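Local atomic coordinates of toll-like receptor 13 (Mus musculus, PDB entry 4Z0C), a protein that recognises bacterial 23S rRNA, binding it as single-stranded RNA, and signals through MYD88 and TRAF6 to activate NF-kappa-B and the inflammatory response. Residues 82-96 with 104-118. Residues are numbered along the deposited sequence; the frame is centred on the assembly and turned at random.
Sequences LENLTLLNLVENKIQ and GLSSLKTLLLSHNQI. With nucleotides of chain C.
Leu88 and Leu111 lie side by side and point the same way, into the core of the leucine-rich-repeat solenoid of the TLR13 ectodomain, where strands 87-89 and 110-112 are parallel neighbours, one from each of two successive repeats. With CG anti to the backbone N in both (chi1 178° in Leu88), the two chains repeat one shape, and Leu88 CD2 rests 3.7 Å from Leu111 CD1. Leu85 and Leu108 repeat this side-by-side pairing, and Leu90 lies alongside Leu113 in a different conformation; branched, apolar leucine fills an interior that is rebuilt at every turn. On the opposite face of the strands Leu87 runs beside Thr110; just past the strand, Val91 CG2 crosses over to meet Leu112 CB.

Beyond the strands, Asn116 serves as the asparagine of the repeat, its amide suited to bonding backbone on both its ends. Its ND2 donates to Leu90 O at 3.1 Å, almost straight at 173°, and also to Leu113 O. Asn93 ND2 reaches Leu90 O from the other face of that carbonyl, so one buried oxygen is gripped from both sides. Asn116 OD1 in turn accepts from Ile95 N at 3.2 Å. Asn140 repeats the pattern one turn on, bonding Leu113 O. Gln117, bent at chi2, brings NE2 back to Asn93 O at 3.1 Å, in the plane of that carbonyl.

At the RNA-binding end, Glu92 is extended, its CG lying over one face of the His115 imidazole, 3.7 Å from the ring centroid, in a CH-pi contact. This packing probably helps to direct the carboxylate to cytosine C12 of chain C, whose N3 lies 2.7 Å from Glu92 OE2, while His115 NE2 makes a weak hydrogen bond to another cytosine. A carboxylate suits the cytosine amino group, a donor: C12 N4 bonds Glu92 OE1 at 3.2 Å, nearly straight at 168°.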
ATOM      1  N   LEU A  82      10.097  37.046  32.501  1.00 41.37           N
ATOM      2  CA  LEU A  82      10.606  35.833  31.848  1.00 47.49           C
ATOM      3  C   LEU A  82      12.130  35.751  31.870  1.00 51.77           C
ATOM      4  O   LEU A  82      12.768  35.615  30.827  1.00 52.83           O
ATOM      5  CB  LEU A  82      10.106  35.732  30.396  1.00 40.68           C
ATOM      6  CG  LEU A  82       8.604  35.517  30.216  1.00 38.83           C
ATOM      7  CD1 LEU A  82       8.215  35.184  28.759  1.00 34.02           C
ATOM      8  CD2 LEU A  82       8.157  34.412  31.156  1.00 40.71           C
ATOM      9  N   GLU A  83      12.708  35.805  33.062  1.00 54.91           N
ATOM     10  CA  GLU A  83      14.158  35.917  33.201  1.00 56.12           C
ATOM     11  C   GLU A  83      14.942  34.608  33.051  1.00 47.07           C
ATOM     12  O   GLU A  83      16.172  34.608  33.071  1.00 37.75           O
ATOM     13  CB  GLU A  83      14.517  36.635  34.507  1.00 64.49           C
ATOM     14  CG  GLU A  83      15.154  38.007  34.279  1.00 80.78           C
ATOM     15  CD  GLU A  83      14.169  39.161  34.410  1.00 86.48           C
ATOM     16  OE1 GLU A  83      14.560  40.212  34.959  1.00 88.06           O
ATOM     17  OE2 GLU A  83      13.019  39.032  33.930  1.00 88.07           O
ATOM     18  N   ASN A  84      14.243  33.491  32.907  1.00 39.38           N
ATOM     19  CA  ASN A  84      14.951  32.238  32.673  1.00 39.99           C
ATOM     20  C   ASN A  84      14.850  31.757  31.208  1.00 36.27           C
ATOM     21  O   ASN A  84      15.365  30.683  30.867  1.00 30.35           O
ATOM     22  CB  ASN A  84      14.546  31.168  33.711  1.00 45.18           C
ATOM     23  CG  ASN A  84      15.262  31.374  35.070  1.00 52.35           C
ATOM     24  OD1 ASN A  84      16.077  32.290  35.197  1.00 59.79           O
ATOM     25  ND2 ASN A  84      14.927  30.558  36.088  1.00 34.91           N
ATOM     26  N   LEU A  85      14.197  32.561  30.359  1.00 25.35           N
ATOM     27  CA  LEU A  85      13.928  32.179  28.962  1.00 29.62           C
ATOM     28  C   LEU A  85      15.195  32.161  28.155  1.00 32.34           C
ATOM     29  O   LEU A  85      15.898  33.162  28.104  1.00 32.30           O
ATOM     30  CB  LEU A  85      12.938  33.137  28.297  1.00 31.88           C
ATOM     31  CG  LEU A  85      12.179  32.566  27.088  1.00 29.93           C
ATOM     32  CD1 LEU A  85      11.101  31.590  27.545  1.00 29.61           C
ATOM     33  CD2 LEU A  85      11.547  33.675  26.234  1.00 23.29           C
ATOM     34  N   THR A  86      15.486  31.032  27.523  1.00 36.05           N
ATOM     35  CA  THR A  86      16.700  30.920  26.712  1.00 40.67           C
ATOM     36  C   THR A  86      16.410  30.816  25.214  1.00 40.45           C
ATOM     37  O   THR A  86      17.278  31.090  24.371  1.00 42.13           O
ATOM     38  CB  THR A  86      17.599  29.766  27.183  1.00 39.46           C
ATOM     39  OG1 THR A  86      16.870  28.533  27.125  1.00 35.54           O
ATOM     40  CG2 THR A  86      18.056  30.014  28.631  1.00 24.29           C
ATOM     41  N   LEU A  87      15.182  30.437  24.883  1.00 30.14           N
ATOM     42  CA  LEU A  87      14.775  30.359  23.483  1.00 24.11           C
ATOM     43  C   LEU A  87      13.466  31.102  23.257  1.00 23.70           C
ATOM     44  O   LEU A  87      12.524  30.942  24.016  1.00 28.79           O
ATOM     45  CB  LEU A  87      14.662  28.895  23.060  1.00 24.82           C
ATOM     46  CG  LEU A  87      14.638  28.523  21.563  1.00 40.85           C
ATOM     47  CD1 LEU A  87      14.902  27.038  21.405  1.00 44.81           C
ATOM     48  CD2 LEU A  87      13.292  28.850  20.923  1.00 39.39           C
ATOM     49  N   LEU A  88      13.416  31.932  22.223  1.00 24.48           N
ATOM     50  CA  LEU A  88      12.173  32.605  21.858  1.00 28.20           C
ATOM     51  C   LEU A  88      11.936  32.468  20.369  1.00 31.83           C
ATOM     52  O   LEU A  88      12.713  32.973  19.575  1.00 30.38           O
ATOM     53  CB  LEU A  88      12.216  34.082  22.225  1.00 28.54           C
ATOM     54  CG  LEU A  88      10.979  34.895  21.834  1.00 31.97           C
ATOM     55  CD1 LEU A  88       9.710  34.216  22.329  1.00 34.26           C
ATOM     56  CD2 LEU A  88      11.073  36.309  22.405  1.00 27.31           C
ATOM     57  N   ASN A  89      10.846  31.806  19.994  1.00 35.03           N
ATOM     58  CA  ASN A  89      10.545  31.545  18.589  1.00 34.70           C
ATOM     59  C   ASN A  89       9.369  32.409  18.135  1.00 37.46           C
ATOM     60  O   ASN A  89       8.262  32.290  18.659  1.00 39.51           O
ATOM     61  CB  ASN A  89      10.226  30.052  18.420  1.00 33.42           C
ATOM     62  CG  ASN A  89      10.090  29.623  16.969  1.00 35.00           C
ATOM     63  OD1 ASN A  89       9.585  30.369  16.128  1.00 37.29           O
ATOM     64  ND2 ASN A  89      10.521  28.389  16.676  1.00 24.12           N
ATOM     65  N   LEU A  90       9.618  33.281  17.167  1.00 34.33           N
ATOM     66  CA  LEU A  90       8.598  34.188  16.653  1.00 33.78           C
ATOM     67  C   LEU A  90       8.474  34.011  15.141  1.00 27.86           C
ATOM     68  O   LEU A  90       7.950  34.873  14.435  1.00 27.83           O
ATOM     69  CB  LEU A  90       8.994  35.633  16.994  1.00 38.12           C
ATOM     70  CG  LEU A  90       8.139  36.470  17.967  1.00 37.95           C
ATOM     71  CD1 LEU A  90       7.391  35.609  18.902  1.00 22.15           C
ATOM     72  CD2 LEU A  90       8.990  37.468  18.789  1.00 33.73           C
ATOM     73  N   VAL A  91       8.962  32.874  14.661  1.00 29.31           N
ATOM     74  CA  VAL A  91       8.957  32.533  13.237  1.00 26.37           C
ATOM     75  C   VAL A  91       7.548  32.498  12.648  1.00 29.56           C
ATOM     76  O   VAL A  91       6.611  32.018  13.288  1.00 35.51           O
ATOM     77  CB  VAL A  91       9.634  31.165  13.006  1.00 25.64           C
ATOM     78  CG1 VAL A  91       9.569  30.764  11.532  1.00 17.60           C
ATOM     79  CG2 VAL A  91      11.080  31.226  13.475  1.00 25.30           C
ATOM     80  N   GLU A  92       7.420  33.013  11.427  1.00 30.84           N
ATOM     81  CA  GLU A  92       6.179  32.985  10.657  1.00 35.89           C
ATOM     82  C   GLU A  92       5.031  33.715  11.354  1.00 38.67           C
ATOM     83  O   GLU A  92       4.059  33.099  11.804  1.00 30.75           O
ATOM     84  CB  GLU A  92       5.776  31.551  10.238  1.00 29.95           C
ATOM     85  CG  GLU A  92       4.761  31.562   9.101  1.00 32.68           C
ATOM     86  CD  GLU A  92       4.381  30.184   8.546  1.00 40.86           C
ATOM     87  OE1 GLU A  92       4.976  29.143   8.931  1.00 38.26           O
ATOM     88  OE2 GLU A  92       3.464  30.169   7.698  1.00 37.14           O
ATOM     89  N   ASN A  93       5.151  35.035  11.441  1.00 39.59           N
ATOM     90  CA  ASN A  93       4.074  35.866  11.962  1.00 41.43           C
ATOM     91  C   ASN A  93       3.858  37.061  11.051  1.00 43.90           C
ATOM     92  O   ASN A  93       4.197  37.010   9.884  1.00 43.36           O
ATOM     93  CB  ASN A  93       4.387  36.334  13.383  1.00 46.31           C
ATOM     94  CG  ASN A  93       4.132  35.260  14.415  1.00 44.90           C
ATOM     95  OD1 ASN A  93       2.993  35.035  14.807  1.00 44.66           O
ATOM     96  ND2 ASN A  93       5.193  34.613  14.884  1.00 40.58           N
ATOM     97  N   LYS A  94       3.330  38.152  11.588  1.00 50.25           N
ATOM     98  CA  LYS A  94       3.037  39.318  10.765  1.00 49.55           C
ATOM     99  C   LYS A  94       3.811  40.559  11.225  1.00 40.85           C
ATOM    100  O   LYS A  94       3.319  41.684  11.130  1.00 32.29           O
ATOM    101  CB  LYS A  94       1.527  39.581  10.750  1.00 47.89           C
ATOM    102  CG  LYS A  94       0.730  38.462  10.097  1.00 48.57           C
ATOM    103  CD  LYS A  94       0.846  38.562   8.588  1.00 64.87           C
ATOM    104  CE  LYS A  94       0.853  37.189   7.908  1.00 76.43           C
ATOM    105  NZ  LYS A  94      -0.498  36.570   7.805  1.00 79.57           N
ATOM    106  N   ILE A  95       5.028  40.344  11.718  1.00 37.96           N
ATOM    107  CA  ILE A  95       5.836  41.430  12.279  1.00 42.87           C
ATOM    108  C   ILE A  95       6.513  42.268  11.197  1.00 40.50           C
ATOM    109  O   ILE A  95       7.303  41.742  10.414  1.00 45.78           O
ATOM    110  CB  ILE A  95       6.906  40.878  13.251  1.00 43.57           C
ATOM    111  CG1 ILE A  95       6.242  40.035  14.349  1.00 36.65           C
ATOM    112  CG2 ILE A  95       7.743  42.016  13.851  1.00 38.13           C
ATOM    113  CD1 ILE A  95       7.225  39.295  15.238  1.00 33.52           C
ATOM    114  N   GLN A  96       6.216  43.567  11.156  1.00 42.41           N
ATOM    115  CA  GLN A  96       6.806  44.456  10.135  1.00 50.97           C
ATOM    116  C   GLN A  96       7.927  45.345  10.641  1.00 52.19           C
ATOM    117  O   GLN A  96       8.807  45.731   9.883  1.00 60.55           O
ATOM    118  CB  GLN A  96       5.743  45.331   9.468  1.00 56.93           C
ATOM    119  CG  GLN A  96       4.714  44.561   8.659  1.00 63.55           C
ATOM    120  CD  GLN A  96       3.619  45.456   8.128  1.00 67.33           C
ATOM    121  OE1 GLN A  96       3.883  46.410   7.388  1.00 69.14           O
ATOM    122  NE2 GLN A  96       2.377  45.136   8.468  1.00 67.09           N
ATOM    123  N   GLY A 104      13.374  42.203  30.261  1.00 49.28           N
ATOM    124  CA  GLY A 104      13.219  41.028  31.097  1.00 37.08           C
ATOM    125  C   GLY A 104      13.879  39.779  30.554  1.00 41.14           C
ATOM    126  O   GLY A 104      14.083  38.804  31.276  1.00 33.86           O
ATOM    127  N   LEU A 105      14.255  39.806  29.283  1.00 47.28           N
ATOM    128  CA  LEU A 105      14.755  38.593  28.649  1.00 47.18           C
ATOM    129  C   LEU A 105      16.250  38.466  28.862  1.00 43.68           C
ATOM    130  O   LEU A 105      17.004  38.247  27.912  1.00 41.03           O
ATOM    131  CB  LEU A 105      14.392  38.578  27.168  1.00 46.75           C
ATOM    132  CG  LEU A 105      12.884  38.460  26.962  1.00 44.89           C
ATOM    133  CD1 LEU A 105      12.511  38.792  25.534  1.00 41.98           C
ATOM    134  CD2 LEU A 105      12.395  37.050  27.338  1.00 49.09           C
ATOM    135  N   SER A 106      16.662  38.575  30.123  1.00 30.92           N
ATOM    136  CA  SER A 106      18.080  38.738  30.452  1.00 42.65           C
ATOM    137  C   SER A 106      18.888  37.454  30.313  1.00 44.82           C
ATOM    138  O   SER A 106      20.119  37.482  30.399  1.00 51.94           O
ATOM    139  CB  SER A 106      18.266  39.374  31.846  1.00 37.85           C
ATOM    140  OG  SER A 106      18.071  38.430  32.877  1.00 44.69           O
ATOM    141  N   SER A 107      18.201  36.338  30.087  1.00 44.33           N
ATOM    142  CA  SER A 107      18.868  35.067  29.804  1.00 42.02           C
ATOM    143  C   SER A 107      18.692  34.576  28.354  1.00 38.72           C
ATOM    144  O   SER A 107      19.244  33.543  27.982  1.00 36.97           O
ATOM    145  CB  SER A 107      18.379  33.986  30.766  1.00 45.48           C
ATOM    146  OG  SER A 107      18.878  34.196  32.068  1.00 47.22           O
ATOM    147  N   LEU A 108      17.921  35.304  27.549  1.00 34.83           N
ATOM    148  CA  LEU A 108      17.623  34.882  26.175  1.00 32.31           C
ATOM    149  C   LEU A 108      18.888  34.610  25.380  1.00 35.16           C
ATOM    150  O   LEU A 108      19.703  35.513  25.197  1.00 35.84           O
ATOM    151  CB  LEU A 108      16.799  35.940  25.447  1.00 32.36           C
ATOM    152  CG  LEU A 108      16.031  35.451  24.227  1.00 32.17           C
ATOM    153  CD1 LEU A 108      14.890  34.552  24.687  1.00 34.66           C
ATOM    154  CD2 LEU A 108      15.509  36.623  23.442  1.00 25.47           C
ATOM    155  N   LYS A 109      19.051  33.369  24.923  1.00 35.96           N
ATOM    156  CA  LYS A 109      20.212  32.966  24.124  1.00 38.57           C
ATOM    157  C   LYS A 109      19.946  32.938  22.627  1.00 40.67           C
ATOM    158  O   LYS A 109      20.840  33.229  21.828  1.00 49.38           O
ATOM    159  CB  LYS A 109      20.746  31.610  24.581  1.00 38.64           C
ATOM    160  CG  LYS A 109      21.597  31.715  25.820  1.00 43.82           C
ATOM    161  CD  LYS A 109      21.995  30.359  26.359  1.00 52.81           C
ATOM    162  CE  LYS A 109      22.866  29.596  25.401  1.00 57.22           C
ATOM    163  NZ  LYS A 109      22.954  28.176  25.829  1.00 61.02           N
ATOM    164  N   THR A 110      18.732  32.571  22.240  1.00 37.69           N
ATOM    165  CA  THR A 110      18.376  32.560  20.819  1.00 31.12           C
ATOM    166  C   THR A 110      17.018  33.200  20.528  1.00 26.16           C
ATOM    167  O   THR A 110      16.039  32.975  21.228  1.00 21.17           O
ATOM    168  CB  THR A 110      18.543  31.163  20.129  1.00 34.23           C
ATOM    169  OG1 THR A 110      17.338  30.818  19.432  1.00 40.88           O
ATOM    170  CG2 THR A 110      18.884  30.072  21.114  1.00 21.97           C
ATOM    171  N   LEU A 111      16.996  34.062  19.520  1.00 25.50           N
ATOM    172  CA  LEU A 111      15.780  34.763  19.145  1.00 28.78           C
ATOM    173  C   LEU A 111      15.539  34.529  17.660  1.00 38.01           C
ATOM    174  O   LEU A 111      16.363  34.909  16.824  1.00 36.54           O
ATOM    175  CB  LEU A 111      15.923  36.254  19.426  1.00 24.82           C
ATOM    176  CG  LEU A 111      14.792  37.154  18.937  1.00 27.52           C
ATOM    177  CD1 LEU A 111      13.478  36.780  19.571  1.00 25.26           C
ATOM    178  CD2 LEU A 111      15.116  38.616  19.222  1.00 29.30           C
ATOM    179  N   LEU A 112      14.404  33.917  17.330  1.00 38.98           N
ATOM    180  CA  LEU A 112      14.094  33.573  15.945  1.00 30.11           C
ATOM    181  C   LEU A 112      12.980  34.465  15.420  1.00 29.31           C
ATOM    182  O   LEU A 112      11.847  34.439  15.910  1.00 33.85           O
ATOM    183  CB  LEU A 112      13.705  32.094  15.832  1.00 29.00           C
ATOM    184  CG  LEU A 112      14.728  31.126  16.437  1.00 31.46           C
ATOM    185  CD1 LEU A 112      14.268  29.675  16.389  1.00 20.90           C
ATOM    186  CD2 LEU A 112      16.057  31.280  15.749  1.00 14.07           C
ATOM    187  N   LEU A 113      13.320  35.263  14.419  1.00 27.26           N
ATOM    188  CA  LEU A 113      12.365  36.177  13.808  1.00 31.80           C
ATOM    189  C   LEU A 113      12.234  35.918  12.313  1.00 35.65           C
ATOM    190  O   LEU A 113      11.766  36.785  11.564  1.00 32.67           O
ATOM    191  CB  LEU A 113      12.800  37.617  14.048  1.00 30.95           C
ATOM    192  CG  LEU A 113      12.600  38.126  15.470  1.00 30.08           C
ATOM    193  CD1 LEU A 113      13.464  39.350  15.689  1.00 27.59           C
ATOM    194  CD2 LEU A 113      11.143  38.477  15.644  1.00 29.98           C
ATOM    195  N   SER A 114      12.611  34.708  11.902  1.00 29.86           N
ATOM    196  CA  SER A 114      12.553  34.297  10.505  1.00 31.91           C
ATOM    197  C   SER A 114      11.136  34.380   9.994  1.00 29.05           C
ATOM    198  O   SER A 114      10.195  34.320  10.777  1.00 27.37           O
ATOM    199  CB  SER A 114      13.050  32.863  10.347  1.00 31.85           C
ATOM    200  OG  SER A 114      13.833  32.491  11.469  1.00 37.87           O
ATOM    201  N   HIS A 115      10.989  34.585   8.692  1.00 32.68           N
ATOM    202  CA  HIS A 115       9.688  34.461   8.035  1.00 34.62           C
ATOM    203  C   HIS A 115       8.653  35.444   8.587  1.00 37.13           C
ATOM    204  O   HIS A 115       7.569  35.069   9.035  1.00 36.48           O
ATOM    205  CB  HIS A 115       9.199  33.014   8.115  1.00 37.26           C
ATOM    206  CG  HIS A 115       8.059  32.699   7.196  1.00 41.66           C
ATOM    207  ND1 HIS A 115       7.381  33.666   6.481  1.00 42.20           N
ATOM    208  CD2 HIS A 115       7.491  31.519   6.858  1.00 28.60           C
ATOM    209  CE1 HIS A 115       6.426  33.097   5.767  1.00 28.05           C
ATOM    210  NE2 HIS A 115       6.477  31.796   5.974  1.00 33.89           N
ATOM    211  N   ASN A 116       9.015  36.714   8.561  1.00 32.51           N
ATOM    212  CA  ASN A 116       8.082  37.780   8.892  1.00 32.88           C
ATOM    213  C   ASN A 116       8.183  38.814   7.774  1.00 37.38           C
ATOM    214  O   ASN A 116       8.636  38.479   6.688  1.00 30.08           O
ATOM    215  CB  ASN A 116       8.425  38.381  10.256  1.00 25.11           C
ATOM    216  CG  ASN A 116       7.880  37.563  11.419  1.00 32.33           C
ATOM    217  OD1 ASN A 116       6.697  37.660  11.742  1.00 30.22           O
ATOM    218  ND2 ASN A 116       8.737  36.768  12.061  1.00 29.40           N
ATOM    219  N   GLN A 117       7.799  40.062   8.032  1.00 37.40           N
ATOM    220  CA  GLN A 117       7.921  41.111   7.018  1.00 36.47           C
ATOM    221  C   GLN A 117       8.661  42.331   7.583  1.00 38.11           C
ATOM    222  O   GLN A 117       8.339  43.472   7.258  1.00 36.52           O
ATOM    223  CB  GLN A 117       6.555  41.539   6.478  1.00 27.43           C
ATOM    224  CG  GLN A 117       5.646  40.403   6.022  1.00 32.97           C
ATOM    225  CD  GLN A 117       4.866  39.817   7.175  1.00 49.16           C
ATOM    226  OE1 GLN A 117       4.323  40.562   8.009  1.00 50.41           O
ATOM    227  NE2 GLN A 117       4.787  38.483   7.231  1.00 44.05           N
ATOM    228  N   ILE A 118       9.652  42.072   8.428  1.00 38.69           N
ATOM    229  CA  ILE A 118      10.428  43.120   9.089  1.00 43.32           C
ATOM    230  C   ILE A 118      11.193  44.011   8.110  1.00 44.08           C
ATOM    231  O   ILE A 118      11.835  43.508   7.188  1.00 38.79           O
ATOM    232  CB  ILE A 118      11.423  42.503  10.100  1.00 38.74           C
ATOM    233  CG1 ILE A 118      10.653  41.772  11.203  1.00 36.99           C
ATOM    234  CG2 ILE A 118      12.344  43.577  10.689  1.00 25.52           C
ATOM    235  CD1 ILE A 118      11.484  40.776  11.986  1.00 39.11           C
TER
ATOM    236  P     C C  12       0.812  22.740   3.065  1.00 42.17           P
ATOM    237  OP1   C C  12       0.396  21.398   2.564  1.00 47.68           O
ATOM    238  OP2   C C  12       2.171  23.158   2.714  1.00 38.03           O
ATOM    239  O5'   C C  12      -0.328  23.761   2.634  1.00 39.96           O
ATOM    240  C5'   C C  12      -0.085  24.800   1.737  1.00 33.77           C
ATOM    241  C4'   C C  12      -0.662  26.095   2.220  1.00 46.26           C
ATOM    242  O4'   C C  12      -0.763  26.104   3.669  1.00 53.51           O
ATOM    243  C3'   C C  12       0.204  27.291   1.876  1.00 49.89           C
ATOM    244  O3'   C C  12      -0.093  27.766   0.577  1.00 46.35           O
ATOM    245  C2'   C C  12      -0.099  28.291   2.987  1.00 49.90           C
ATOM    246  O2'   C C  12      -1.263  29.041   2.676  1.00 54.57           O
ATOM    247  C1'   C C  12      -0.398  27.370   4.177  1.00 50.43           C
ATOM    248  N1    C C  12       0.752  27.178   5.101  1.00 45.50           N
ATOM    249  C2    C C  12       1.401  28.234   5.761  1.00 44.63           C
ATOM    250  O2    C C  12       1.046  29.399   5.557  1.00 44.31           O
ATOM    251  N3    C C  12       2.428  27.957   6.603  1.00 40.74           N
ATOM    252  C4    C C  12       2.810  26.698   6.821  1.00 42.71           C
ATOM    253  N4    C C  12       3.815  26.457   7.664  1.00 40.29           N
ATOM    254  C5    C C  12       2.159  25.606   6.183  1.00 41.58           C
ATOM    255  C6    C C  12       1.152  25.898   5.356  1.00 42.46           C
TER